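Local coordinates for protein-glutaminase (Chryseobacterium proteolyticum, PDB 2ZK9), which probably catalyses the hydrolytic deamidation of glutamine side chains in proteins, releasing ammonia and leaving glutamate in their place, at residues P31-F35 / R45-M49; C60-Y66 / S81-L87; K99-D103 / V112-W117. All coordinates share one frame; numbering follows the deposited sequence. Where two conformers were deposited one is given.

Following the chain from the N terminus, three loops close one after another, and none nests in or crosses another. Contact 1 closes first, folding the loop that follows helix 8-19 onto the early turns of helix 42-55. Contact 2 then pairs strand 61-66 with strand 82-91, closing a loop that carries the hairpin 69-72/77-80. Contact 3 closes last, between strand 97-102, the sheet neighbour of 82-91, and the start of helix 114-120. The helix of contact 1 packs on strand 82-91 through Ala46 and Met49 against Ile86, and reaches strand 61-66 through a probable His47-Lys62 hydrogen bond. Contacts 2 and 3 are tied by the Glu61-Lys99 salt bridge and meet again around His83.

Contact 1 (P31-F35 / R45-M49); sequences PCITF and RAHKM
Arg45 sets its CG beside the backbone N (chi1 -58°) and bends at chi3 (-56°), a course that carries its chain along Ile33, Thr34 and Phe35; Ile33 CG2, anti to its backbone N, faces the arginine stem. The motif is a loop folded against a helix: residues 31-35, with an inverse gamma turn centred on Thr34, pack on helix 42-55 of this Glutaminase-family fold, and no direct hydrogen bond crosses between them. Ile33 CG2 rests 3.8 Å from Arg45 CB, while Ile33 CG1 meets Lys48 CG at 3.7 Å. Lys48 continues past the Pro31 ring, with NZ near Pro31 CD and held by Gln51 and Asn160. Farther along the arginine, Arg45 CD lies 3.5 Å from Thr34 O, and NE passes near CD1 of Phe35, the guanidinium and ring planes being steeply inclined at 70°. The polar ends are joined through water: Thr34 OG1 is hydrogen-bonded to water 1 at 2.7 Å, and Arg45 NH1 donates to the same water at 2.9 Å. Arg45 NH2 has a weak bond to Ser105 OG, so the guanidinium touches both the loop and the segment after strand 97-102. An alanine here is likely to leave water 1 without its arginine donor and to open a gap between Thr34 and Phe35 and the helix. The Phe35 ring carries Ile33 CG2 over one face, and helix 8-19 touches both Phe35 and Met49 through Ile18. Met49, bent at its thioether, completes the contact as a Met-aromatic pair: SD sits at the ring edge, 4.9 Å from the Phe35 centroid, equally near CE1 and CZ, each 3.8 Å from Met49 SD.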
ATOM      1  N   PRO A  31     -10.449   8.047   8.550  1.00 10.17           N
ATOM      2  CA  PRO A  31      -9.809   6.946   9.247  1.00  9.34           C
ATOM      3  C   PRO A  31      -8.303   7.004   8.985  1.00  9.34           C
ATOM      4  O   PRO A  31      -7.857   7.298   7.881  1.00 10.57           O
ATOM      5  CB  PRO A  31     -10.444   5.726   8.589  1.00 10.92           C
ATOM      6  CG  PRO A  31     -10.665   6.118   7.196  1.00 13.33           C
ATOM      7  CD  PRO A  31     -10.961   7.641   7.225  1.00 11.88           C
ATOM      8  N   CYS A  32      -7.562   6.653  10.003  1.00  9.42           N
ATOM      9  CA  CYS A  32      -6.121   6.559   9.857  0.53  8.50           C
ATOM     10  C   CYS A  32      -5.801   5.316   9.012  1.00  8.59           C
ATOM     11  O   CYS A  32      -6.558   4.373   8.913  1.00  9.26           O
ATOM     12  CB  CYS A  32      -5.461   6.542  11.232  0.53  9.91           C
ATOM     13  SG  CYS A  32      -5.941   5.234  12.313  0.53  9.48           S
ATOM     14  N   ILE A  33      -4.604   5.348   8.373  1.00  8.65           N
ATOM     15  CA  ILE A  33      -4.174   4.253   7.535  1.00  8.00           C
ATOM     16  C   ILE A  33      -3.441   3.219   8.414  1.00  8.12           C
ATOM     17  O   ILE A  33      -2.479   3.546   9.116  1.00  8.72           O
ATOM     18  CB  ILE A  33      -3.290   4.708   6.379  1.00  8.19           C
ATOM     19  CG1 ILE A  33      -3.917   5.837   5.595  1.00  9.61           C
ATOM     20  CG2 ILE A  33      -2.985   3.513   5.511  1.00  9.44           C
ATOM     21  CD1 ILE A  33      -3.047   6.416   4.498  1.00 10.87           C
ATOM     22  N   THR A  34      -3.922   1.984   8.374  1.00  8.21           N
ATOM     23  CA  THR A  34      -3.599   0.921   9.304  1.00  8.13           C
ATOM     24  C   THR A  34      -2.292   0.204   8.958  1.00  7.90           C
ATOM     25  O   THR A  34      -2.210  -1.024   8.961  1.00  8.38           O
ATOM     26  CB  THR A  34      -4.800  -0.022   9.336  1.00  8.48           C
ATOM     27  OG1 THR A  34      -5.120  -0.416   8.007  1.00  9.44           O
ATOM     28  CG2 THR A  34      -6.030   0.634   9.978  1.00 10.14           C
ATOM     29  N   PHE A  35      -1.254   0.994   8.682  1.00  8.17           N
ATOM     30  CA  PHE A  35       0.041   0.430   8.279  1.00  8.39           C
ATOM     31  C   PHE A  35       0.605  -0.518   9.353  1.00  8.24           C
ATOM     32  O   PHE A  35       1.269  -1.497   9.012  1.00  9.74           O
ATOM     33  CB  PHE A  35       1.053   1.520   8.036  1.00  8.53           C
ATOM     34  CG  PHE A  35       0.733   2.431   6.877  1.00  8.26           C
ATOM     35  CD1 PHE A  35       0.576   1.936   5.584  1.00  8.59           C
ATOM     36  CD2 PHE A  35       0.648   3.793   7.068  1.00  8.88           C
ATOM     37  CE1 PHE A  35       0.353   2.794   4.521  1.00  9.12           C
ATOM     38  CE2 PHE A  35       0.435   4.650   5.999  1.00  9.42           C
ATOM     39  CZ  PHE A  35       0.267   4.150   4.738  1.00  9.61           C
ATOM     40  N   ARG A  45      -5.349   0.184   2.278  1.00  7.36           N
ATOM     41  CA  ARG A  45      -4.244   1.112   2.546  1.00  7.37           C
ATOM     42  C   ARG A  45      -3.754   1.759   1.260  1.00  7.42           C
ATOM     43  O   ARG A  45      -3.474   2.945   1.215  1.00  7.56           O
ATOM     44  CB  ARG A  45      -3.116   0.430   3.297  1.00  7.61           C
ATOM     45  CG  ARG A  45      -3.494  -0.191   4.636  1.00  8.16           C
ATOM     46  CD  ARG A  45      -2.321  -0.506   5.501  1.00  8.13           C
ATOM     47  NE  ARG A  45      -1.293  -1.392   4.904  1.00  8.55           N
ATOM     48  CZ  ARG A  45      -1.374  -2.704   4.875  1.00  8.69           C
ATOM     49  NH1 ARG A  45      -2.378  -3.381   5.381  1.00  9.62           N
ATOM     50  NH2 ARG A  45      -0.400  -3.416   4.282  1.00  9.85           N
ATOM     51  N   ALA A  46      -3.624   0.950   0.200  1.00  7.46           N
ATOM     52  CA  ALA A  46      -3.108   1.466  -1.073  1.00  7.28           C
ATOM     53  C   ALA A  46      -4.045   2.471  -1.679  1.00  7.15           C
ATOM     54  O   ALA A  46      -3.635   3.504  -2.208  1.00  7.60           O
ATOM     55  CB  ALA A  46      -2.810   0.320  -2.025  1.00  8.17           C
ATOM     56  N   HIS A  47      -5.369   2.199  -1.626  1.00  7.17           N
ATOM     57  CA  HIS A  47      -6.312   3.117  -2.228  1.00  7.35           C
ATOM     58  C   HIS A  47      -6.397   4.432  -1.444  1.00  7.50           C
ATOM     59  O   HIS A  47      -6.625   5.485  -2.030  1.00  8.13           O
ATOM     60  CB  HIS A  47      -7.683   2.434  -2.346  1.00  7.71           C
ATOM     61  CG  HIS A  47      -8.375   2.713  -3.640  1.00  7.67           C
ATOM     62  ND1 HIS A  47      -7.759   2.569  -4.798  1.00  8.92           N
ATOM     63  CD2 HIS A  47      -9.661   3.048  -3.957  1.00  8.55           C
ATOM     64  CE1 HIS A  47      -8.567   2.769  -5.815  1.00  9.08           C
ATOM     65  NE2 HIS A  47      -9.740   3.089  -5.308  1.00  9.35           N
ATOM     66  N   LYS A  48      -6.201   4.360  -0.137  1.00  7.65           N
ATOM     67  CA  LYS A  48      -6.172   5.565   0.691  1.00  7.92           C
ATOM     68  C   LYS A  48      -4.919   6.386   0.424  1.00  8.01           C
ATOM     69  O   LYS A  48      -4.973   7.617   0.354  1.00  8.76           O
ATOM     70  CB  LYS A  48      -6.300   5.217   2.158  1.00  7.95           C
ATOM     71  CG  LYS A  48      -6.633   6.376   3.069  1.00  8.38           C
ATOM     72  CD  LYS A  48      -8.046   6.912   2.887  1.00  8.31           C
ATOM     73  CE  LYS A  48      -8.397   7.944   3.920  1.00  9.26           C
ATOM     74  NZ  LYS A  48      -9.705   8.563   3.686  1.00 10.23           N
ATOM     75  N   MET A  49      -3.776   5.716   0.238  1.00  7.57           N
ATOM     76  CA  MET A  49      -2.575   6.445  -0.183  1.00  7.97           C
ATOM     77  C   MET A  49      -2.792   7.152  -1.499  1.00  8.12           C
ATOM     78  O   MET A  49      -2.373   8.290  -1.688  1.00  8.87           O
ATOM     79  CB  MET A  49      -1.377   5.497  -0.302  1.00  7.82           C
ATOM     80  CG  MET A  49      -0.910   4.953   1.044  1.00  8.27           C
ATOM     81  SD  MET A  49       0.718   4.142   0.941  1.00  8.58           S
ATOM     82  CE  MET A  49       0.300   2.562   0.219  1.00  9.01           C
TER
HETATM   83  O   HOH W   1      -4.271  -2.934   7.571  1.00  9.25           O

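Contact 2 (C60-Y66 / S81-L87); sequences CEKQFVY and SYHVAIL
Lys62 leaves the sheet beside strand 82-91, its stem grazing Val84, Ala85 and Ile86. Lys62 CB lies 4.0 Å from Val84 CG2, and the bend at chi2 (-68°) brings CD to 3.9 Å from Ala85 O. CE then passes Ile86 CG2, a methyl that also packs on Cys60 SG, and a second bend at chi4 delivers NZ to Val141 O, Gly139 O and His47 ND1. Three bonds thus hold the amine: two backbone carbonyls at the 130-138/141-144 turn and the His47 ring of helix 42-55. The backbones beneath form an antiparallel pair of the central mixed sheet: Glu61-Leu87, Gln63-Ala85 and Val65-His83 are hydrogen-bonded pairs, alternating with the non-hydrogen-bonded Lys62-Ile86, Phe64-Val84 and Tyr66-Tyr82. The bond from Leu87 N to Glu61 O is almost straight (178°), yet its donor stands above the carbonyl plane. On the face bearing Phe64 and Tyr66, Val84 CG2 presses over the Phe64 ring in a CH-pi contact, 3.6 Å from the centroid; the edge of that ring meets Tyr82 CD2, while Tyr66 CD1 approaches Tyr82 CB at 3.7 Å. On the opposite face, Leu87 lies alongside Glu61, and water 2 donates to Glu61 OE1 and Leu87 O; Lys99 binds that same carboxylate oxygen.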
ATOM      1  N   CYS A  60      -1.223   7.641  -9.556  1.00  9.25           N
ATOM      2  CA  CYS A  60      -0.167   6.670  -9.490  1.00  9.14           C
ATOM      3  C   CYS A  60      -0.666   5.368 -10.097  1.00  8.98           C
ATOM      4  O   CYS A  60      -1.820   5.243 -10.478  1.00 10.70           O
ATOM      5  CB  CYS A  60       0.267   6.471  -8.046  1.00 10.84           C
ATOM      6  SG  CYS A  60      -1.050   5.917  -6.944  1.00 12.18           S
ATOM      7  N   GLU A  61       0.273   4.413 -10.167  1.00  8.71           N
ATOM      8  CA  GLU A  61      -0.090   3.026 -10.452  1.00  8.43           C
ATOM      9  C   GLU A  61      -0.256   2.262  -9.175  1.00  8.00           C
ATOM     10  O   GLU A  61       0.155   2.719  -8.071  1.00  9.09           O
ATOM     11  CB  GLU A  61       1.020   2.390 -11.324  1.00  8.85           C
ATOM     12  CG  GLU A  61       1.006   2.928 -12.762  1.00 10.11           C
ATOM     13  CD  GLU A  61       2.229   2.460 -13.494  1.00 11.03           C
ATOM     14  OE1 GLU A  61       3.334   3.001 -13.255  1.00 11.64           O
ATOM     15  OE2 GLU A  61       2.130   1.450 -14.283  1.00 14.17           O
ATOM     16  N   LYS A  62      -0.776   1.062  -9.250  1.00  8.35           N
ATOM     17  CA  LYS A  62      -0.646   0.024  -8.228  1.00  7.92           C
ATOM     18  C   LYS A  62       0.371  -0.984  -8.741  1.00  7.99           C
ATOM     19  O   LYS A  62       0.401  -1.266  -9.940  1.00  9.03           O
ATOM     20  CB  LYS A  62      -1.942  -0.690  -7.928  1.00  8.41           C
ATOM     21  CG  LYS A  62      -3.104   0.143  -7.457  1.00  8.52           C
ATOM     22  CD  LYS A  62      -2.907   0.741  -6.069  1.00  8.30           C
ATOM     23  CE  LYS A  62      -3.990   1.707  -5.674  1.00  8.11           C
ATOM     24  NZ  LYS A  62      -5.303   1.034  -5.704  1.00  8.70           N
ATOM     25  N   GLN A  63       1.125  -1.589  -7.830  1.00  8.25           N
ATOM     26  CA  GLN A  63       1.778  -2.844  -8.158  1.00  7.91           C
ATOM     27  C   GLN A  63       1.192  -3.918  -7.236  1.00  7.62           C
ATOM     28  O   GLN A  63       1.144  -3.739  -6.019  1.00  8.31           O
ATOM     29  CB  GLN A  63       3.298  -2.801  -8.008  1.00  8.67           C
ATOM     30  CG  GLN A  63       3.967  -4.075  -8.510  1.00  8.69           C
ATOM     31  CD  GLN A  63       5.461  -3.992  -8.648  1.00  9.91           C
ATOM     32  OE1 GLN A  63       6.214  -4.591  -7.873  1.00 10.64           O
ATOM     33  NE2 GLN A  63       5.938  -3.193  -9.606  1.00 10.92           N
ATOM     34  N   PHE A  64       0.749  -5.009  -7.855  1.00  8.30           N
ATOM     35  CA  PHE A  64       0.292  -6.200  -7.187  1.00  8.20           C
ATOM     36  C   PHE A  64       1.356  -7.261  -7.286  1.00  9.14           C
ATOM     37  O   PHE A  64       1.880  -7.489  -8.378  1.00 10.34           O
ATOM     38  CB  PHE A  64      -0.999  -6.729  -7.799  1.00  8.76           C
ATOM     39  CG  PHE A  64      -2.187  -5.822  -7.600  1.00  8.88           C
ATOM     40  CD1 PHE A  64      -3.061  -6.000  -6.537  1.00  9.16           C
ATOM     41  CD2 PHE A  64      -2.461  -4.769  -8.465  1.00  9.19           C
ATOM     42  CE1 PHE A  64      -4.124  -5.163  -6.303  1.00  9.38           C
ATOM     43  CE2 PHE A  64      -3.522  -3.908  -8.251  1.00  9.06           C
ATOM     44  CZ  PHE A  64      -4.379  -4.108  -7.160  1.00  9.56           C
ATOM     45  N   VAL A  65       1.658  -7.945  -6.183  1.00  9.04           N
ATOM     46  CA  VAL A  65       2.584  -9.067  -6.202  1.00  9.21           C
ATOM     47  C   VAL A  65       1.857 -10.262  -5.614  1.00  8.90           C
ATOM     48  O   VAL A  65       1.069 -10.098  -4.680  1.00  9.69           O
ATOM     49  CB  VAL A  65       3.897  -8.699  -5.441  1.00  9.99           C
ATOM     50  CG1 VAL A  65       3.690  -8.300  -4.006  1.00 10.83           C
ATOM     51  CG2 VAL A  65       4.888  -9.854  -5.519  1.00 11.29           C
ATOM     52  N   TYR A  66       2.097 -11.429  -6.153  1.00  9.94           N
ATOM     53  CA  TYR A  66       1.388 -12.632  -5.835  1.00 10.38           C
ATOM     54  C   TYR A  66       2.364 -13.779  -5.539  1.00 10.22           C
ATOM     55  O   TYR A  66       3.408 -13.822  -6.151  1.00 11.66           O
ATOM     56  CB  TYR A  66       0.507 -13.091  -7.012  1.00 10.93           C
ATOM     57  CG  TYR A  66      -0.403 -12.020  -7.563  1.00 10.38           C
ATOM     58  CD1 TYR A  66      -1.692 -11.861  -7.114  1.00 11.12           C
ATOM     59  CD2 TYR A  66       0.056 -11.159  -8.541  1.00 10.81           C
ATOM     60  CE1 TYR A  66      -2.528 -10.856  -7.630  1.00 11.39           C
ATOM     61  CE2 TYR A  66      -0.761 -10.181  -9.043  1.00 10.63           C
ATOM     62  CZ  TYR A  66      -2.049 -10.025  -8.592  1.00 10.86           C
ATOM     63  OH  TYR A  66      -2.833  -9.038  -9.176  1.00 11.62           O
ATOM     64  N   SER A  81      -1.160 -14.161   0.288  1.00 10.41           N
ATOM     65  CA  SER A  81      -1.211 -14.666  -1.066  1.00 11.50           C
ATOM     66  C   SER A  81      -0.956 -13.554  -2.068  1.00 10.03           C
ATOM     67  O   SER A  81      -0.592 -13.860  -3.231  1.00 10.88           O
ATOM     68  CB  SER A  81      -2.537 -15.329  -1.347  1.00 14.78           C
ATOM     69  OG  SER A  81      -3.621 -14.460  -1.148  1.00 21.57           O
ATOM     70  N   TYR A  82      -1.162 -12.298  -1.703  1.00  9.57           N
ATOM     71  CA  TYR A  82      -0.858 -11.178  -2.560  1.00  8.96           C
ATOM     72  C   TYR A  82      -0.583  -9.970  -1.644  1.00  9.11           C
ATOM     73  O   TYR A  82      -0.976  -9.951  -0.500  1.00  9.72           O
ATOM     74  CB  TYR A  82      -1.928 -10.833  -3.599  1.00 10.14           C
ATOM     75  CG  TYR A  82      -3.057 -10.016  -3.061  1.00 11.79           C
ATOM     76  CD1 TYR A  82      -4.105 -10.597  -2.348  1.00 14.10           C
ATOM     77  CD2 TYR A  82      -3.110  -8.634  -3.232  1.00 13.23           C
ATOM     78  CE1 TYR A  82      -5.122  -9.783  -1.862  1.00 17.70           C
ATOM     79  CE2 TYR A  82      -4.095  -7.860  -2.770  1.00 16.00           C
ATOM     80  CZ  TYR A  82      -5.107  -8.420  -2.064  1.00 19.70           C
ATOM     81  OH  TYR A  82      -6.120  -7.609  -1.630  1.00 24.04           O
ATOM     82  N   HIS A  83       0.051  -8.958  -2.246  1.00  8.70           N
ATOM     83  CA  HIS A  83       0.188  -7.681  -1.601  1.00  8.45           C
ATOM     84  C   HIS A  83       0.098  -6.599  -2.682  1.00  8.03           C
ATOM     85  O   HIS A  83       0.291  -6.865  -3.876  1.00  9.21           O
ATOM     86  CB  HIS A  83       1.521  -7.618  -0.814  1.00  9.04           C
ATOM     87  CG  HIS A  83       1.663  -6.364   0.035  1.00  8.48           C
ATOM     88  ND1 HIS A  83       0.615  -5.862   0.752  1.00 10.66           N
ATOM     89  CD2 HIS A  83       2.722  -5.575   0.221  1.00  8.77           C
ATOM     90  CE1 HIS A  83       1.050  -4.787   1.368  1.00 10.87           C
ATOM     91  NE2 HIS A  83       2.360  -4.574   1.084  1.00  9.49           N
ATOM     92  N   VAL A  84      -0.193  -5.376  -2.283  1.00  8.04           N
ATOM     93  CA  VAL A  84      -0.335  -4.261  -3.177  1.00  7.54           C
ATOM     94  C   VAL A  84       0.170  -3.005  -2.467  1.00  7.37           C
ATOM     95  O   VAL A  84      -0.013  -2.856  -1.259  1.00  8.29           O
ATOM     96  CB  VAL A  84      -1.800  -4.101  -3.675  1.00  7.95           C
ATOM     97  CG1 VAL A  84      -2.788  -3.931  -2.549  1.00  9.86           C
ATOM     98  CG2 VAL A  84      -1.921  -2.975  -4.676  1.00  9.19           C
ATOM     99  N   ALA A  85       0.737  -2.096  -3.242  1.00  7.51           N
ATOM    100  CA  ALA A  85       1.080  -0.771  -2.802  1.00  7.39           C
ATOM    101  C   ALA A  85       1.035   0.166  -4.013  1.00  7.62           C
ATOM    102  O   ALA A  85       0.766  -0.240  -5.124  1.00  8.42           O
ATOM    103  CB  ALA A  85       2.433  -0.754  -2.092  1.00  8.88           C
ATOM    104  N   ILE A  86       1.259   1.467  -3.743  1.00  7.53           N
ATOM    105  CA  ILE A  86       1.264   2.442  -4.832  1.00  7.55           C
ATOM    106  C   ILE A  86       2.650   2.551  -5.421  1.00  7.71           C
ATOM    107  O   ILE A  86       3.660   2.528  -4.713  1.00  8.77           O
ATOM    108  CB  ILE A  86       0.704   3.816  -4.378  1.00  7.53           C
ATOM    109  CG1 ILE A  86       1.505   4.501  -3.276  1.00  8.63           C
ATOM    110  CG2 ILE A  86      -0.769   3.678  -4.047  1.00  8.82           C
ATOM    111  CD1 ILE A  86       1.174   5.959  -3.122  1.00  8.80           C
ATOM    112  N   LEU A  87       2.684   2.676  -6.748  1.00  7.95           N
ATOM    113  CA  LEU A  87       3.878   2.781  -7.556  1.00  8.52           C
ATOM    114  C   LEU A  87       3.850   4.167  -8.211  1.00  8.58           C
ATOM    115  O   LEU A  87       3.030   4.409  -9.104  1.00  9.18           O
ATOM    116  CB  LEU A  87       3.936   1.659  -8.593  1.00  9.22           C
ATOM    117  CG  LEU A  87       5.163   1.650  -9.478  1.00  9.84           C
ATOM    118  CD1 LEU A  87       6.413   1.298  -8.691  1.00 11.30           C
ATOM    119  CD2 LEU A  87       4.964   0.724 -10.650  1.00 11.68           C
TER
HETATM  120  O   HOH W   2       3.500   5.233 -11.754  1.00 10.07           O

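Contact 3 (K99-D103 / V112-W117); sequences KRIID and VTDTAW
Trp117 and Asp103 meet through one good bond: Trp117 NE1 donates to Asp103 OD2 over 2.9 Å at 166°, with the acceptor in the indole plane and using its anti lone pair. The carboxylate is turned 61° from the ring. Ile101 lies over one indole face, its CG2 3.6 Å from the centroid of the five-membered ring (CH-pi), and its CG1 leans on Asp114 CA at 3.7 Å. Trp117 reaches both because its CG stands opposite the backbone N (chi1 179°). Behind this shell a single antiparallel bridge fixes the strand against the helix start: Ile101 N gives to Val112 O at 2.7 Å, and Val112 N to Ile101 O at 3.0 Å. Thr113 occupies the N-cap of helix 114-120, and water 3 links Asp114 N to Lys99 O. Lys99 O also accepts Arg100 NH1 at 2.8 Å, and Thr113 CG2 lies over one face of the Arg100 guanidinium. Farther out, Ser105 OG bonds Asp103 OD1, and His83 NE2 shares OD2 with the indole. Three bonds on two oxygens should fix the carboxylate's rotation; with Cys42 touching His83, this is consistent with the Cys-His-Asp triad of the papain-like clan, in which Trp117 would be a second-shell residue that probably helps orient the aspartate.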
ATOM      1  N   LYS A  99      10.474   5.460 -10.910  1.00 11.35           N
ATOM      2  CA  LYS A  99       9.315   4.981 -10.151  1.00 10.45           C
ATOM      3  C   LYS A  99       9.794   4.477  -8.805  1.00 10.45           C
ATOM      4  O   LYS A  99      10.864   3.861  -8.680  1.00 11.05           O
ATOM      5  CB  LYS A  99       8.551   3.864 -10.838  1.00 11.64           C
ATOM      6  CG  LYS A  99       8.032   4.212 -12.220  1.00 12.44           C
ATOM      7  CD  LYS A  99       7.056   3.168 -12.736  1.00 12.41           C
ATOM      8  CE  LYS A  99       6.605   3.454 -14.157  1.00 13.78           C
ATOM      9  NZ  LYS A  99       5.694   2.386 -14.636  1.00 15.62           N
ATOM     10  N   ARG A 100       8.949   4.654  -7.798  1.00  9.91           N
ATOM     11  CA  ARG A 100       9.168   4.084  -6.464  1.00  9.74           C
ATOM     12  C   ARG A 100       7.859   3.590  -5.893  1.00  9.39           C
ATOM     13  O   ARG A 100       6.814   4.203  -6.117  1.00 10.55           O
ATOM     14  CB  ARG A 100       9.751   5.094  -5.498  1.00 10.77           C
ATOM     15  CG  ARG A 100      11.134   5.611  -5.796  1.00 12.34           C
ATOM     16  CD  ARG A 100      12.201   4.597  -5.547  1.00 15.54           C
ATOM     17  NE  ARG A 100      13.557   5.171  -5.773  1.00 16.64           N
ATOM     18  CZ  ARG A 100      14.111   5.181  -6.973  1.00 22.58           C
ATOM     19  NH1 ARG A 100      13.502   4.699  -8.068  1.00 22.82           N
ATOM     20  NH2 ARG A 100      15.330   5.715  -7.053  1.00 32.42           N
ATOM     21  N   ILE A 101       7.931   2.532  -5.098  1.00  8.89           N
ATOM     22  CA  ILE A 101       6.843   2.143  -4.252  1.00  8.39           C
ATOM     23  C   ILE A 101       6.812   2.992  -2.996  1.00  8.49           C
ATOM     24  O   ILE A 101       7.854   3.294  -2.416  1.00  9.67           O
ATOM     25  CB  ILE A 101       6.997   0.651  -3.838  1.00  8.85           C
ATOM     26  CG1 ILE A 101       6.877  -0.286  -5.028  1.00  9.61           C
ATOM     27  CG2 ILE A 101       6.054   0.281  -2.712  1.00  9.48           C
ATOM     28  CD1 ILE A 101       5.441  -0.519  -5.542  1.00 10.12           C
ATOM     29  N   ILE A 102       5.586   3.373  -2.579  1.00  8.50           N
ATOM     30  CA  ILE A 102       5.362   3.892  -1.233  1.00  8.87           C
ATOM     31  C   ILE A 102       4.560   2.859  -0.500  1.00  8.62           C
ATOM     32  O   ILE A 102       3.440   2.497  -0.906  1.00  8.50           O
ATOM     33  CB  ILE A 102       4.712   5.276  -1.232  1.00  9.25           C
ATOM     34  CG1 ILE A 102       5.682   6.305  -1.872  1.00 10.46           C
ATOM     35  CG2 ILE A 102       4.315   5.648   0.159  1.00  9.54           C
ATOM     36  CD1 ILE A 102       5.137   7.711  -1.996  1.00 11.33           C
ATOM     37  N   ASP A 103       5.121   2.319   0.589  1.00  8.53           N
ATOM     38  CA  ASP A 103       4.419   1.344   1.388  1.00  8.50           C
ATOM     39  C   ASP A 103       4.968   1.379   2.826  1.00  8.45           C
ATOM     40  O   ASP A 103       5.819   0.580   3.199  1.00  8.90           O
ATOM     41  CB  ASP A 103       4.561  -0.081   0.865  1.00  8.70           C
ATOM     42  CG  ASP A 103       3.795  -1.083   1.669  1.00  8.90           C
ATOM     43  OD1 ASP A 103       3.099  -0.673   2.657  1.00  8.73           O
ATOM     44  OD2 ASP A 103       3.866  -2.270   1.331  1.00  9.84           O
ATOM     45  N   VAL A 112      10.797   3.326  -1.947  1.00  9.86           N
ATOM     46  CA  VAL A 112      11.768   2.306  -2.285  1.00 10.73           C
ATOM     47  C   VAL A 112      11.547   1.791  -3.699  1.00 10.76           C
ATOM     48  O   VAL A 112      10.493   1.985  -4.289  1.00 10.62           O
ATOM     49  CB  VAL A 112      11.771   1.145  -1.278  1.00 11.11           C
ATOM     50  CG1 VAL A 112      12.104   1.658   0.133  1.00 12.45           C
ATOM     51  CG2 VAL A 112      10.434   0.427  -1.295  1.00 11.65           C
ATOM     52  N   THR A 113      12.553   1.103  -4.263  1.00 11.17           N
ATOM     53  CA  THR A 113      12.329   0.499  -5.577  1.00 11.63           C
ATOM     54  C   THR A 113      11.317  -0.614  -5.474  1.00 10.74           C
ATOM     55  O   THR A 113      11.167  -1.268  -4.425  1.00 11.40           O
ATOM     56  CB  THR A 113      13.638  -0.050  -6.178  1.00 12.88           C
ATOM     57  OG1 THR A 113      14.103  -1.097  -5.331  1.00 15.10           O
ATOM     58  CG2 THR A 113      14.663   1.059  -6.353  1.00 15.23           C
ATOM     59  N   ASP A 114      10.672  -0.911  -6.593  1.00 10.79           N
ATOM     60  CA  ASP A 114       9.755  -2.035  -6.604  1.00 10.38           C
ATOM     61  C   ASP A 114      10.490  -3.371  -6.384  1.00 10.58           C
ATOM     62  O   ASP A 114       9.926  -4.283  -5.794  1.00 10.77           O
ATOM     63  CB  ASP A 114       8.892  -2.063  -7.843  1.00 11.11           C
ATOM     64  CG  ASP A 114       9.562  -2.274  -9.148  1.00 12.14           C
ATOM     65  OD1 ASP A 114       8.860  -2.669 -10.109  1.00 15.53           O
ATOM     66  OD2 ASP A 114      10.803  -2.086  -9.258  1.00 13.08           O
ATOM     67  N   THR A 115      11.751  -3.487  -6.804  1.00 12.25           N
ATOM     68  CA  THR A 115      12.464  -4.736  -6.549  0.52 12.14           C
ATOM     69  C   THR A 115      12.753  -4.876  -5.063  1.00 12.61           C
ATOM     70  O   THR A 115      12.572  -5.995  -4.543  1.00 13.02           O
ATOM     71  CB  THR A 115      13.760  -4.789  -7.353  0.52 13.72           C
ATOM     72  OG1 THR A 115      14.444  -3.556  -7.069  0.52 16.27           O
ATOM     73  CG2 THR A 115      13.495  -4.859  -8.843  0.52 15.93           C
ATOM     74  N   ALA A 116      13.107  -3.812  -4.349  1.00 12.44           N
ATOM     75  CA  ALA A 116      13.281  -3.942  -2.897  1.00 12.52           C
ATOM     76  C   ALA A 116      11.978  -4.290  -2.217  1.00 11.26           C
ATOM     77  O   ALA A 116      11.921  -5.099  -1.272  1.00 11.72           O
ATOM     78  CB  ALA A 116      13.842  -2.643  -2.353  1.00 13.67           C
ATOM     79  N   TRP A 117      10.902  -3.688  -2.686  1.00 10.30           N
ATOM     80  CA  TRP A 117       9.584  -3.934  -2.127  1.00  9.64           C
ATOM     81  C   TRP A 117       9.149  -5.393  -2.279  1.00  9.18           C
ATOM     82  O   TRP A 117       8.705  -6.026  -1.325  1.00 10.16           O
ATOM     83  CB  TRP A 117       8.591  -2.975  -2.740  1.00 10.11           C
ATOM     84  CG  TRP A 117       7.183  -3.137  -2.258  1.00  9.29           C
ATOM     85  CD1 TRP A 117       6.662  -2.802  -1.042  1.00  9.19           C
ATOM     86  CD2 TRP A 117       6.116  -3.670  -3.030  1.00  8.75           C
ATOM     87  NE1 TRP A 117       5.327  -3.087  -1.015  1.00  9.25           N
ATOM     88  CE2 TRP A 117       4.945  -3.628  -2.211  1.00  8.82           C
ATOM     89  CE3 TRP A 117       5.984  -4.172  -4.323  1.00  9.69           C
ATOM     90  CZ2 TRP A 117       3.722  -4.064  -2.661  1.00  9.50           C
ATOM     91  CZ3 TRP A 117       4.774  -4.614  -4.767  1.00  9.87           C
ATOM     92  CH2 TRP A 117       3.634  -4.567  -3.955  1.00  9.71           C
TER
HETATM   93  O   HOH W   3      11.077   1.044  -8.754  1.00 15.02           O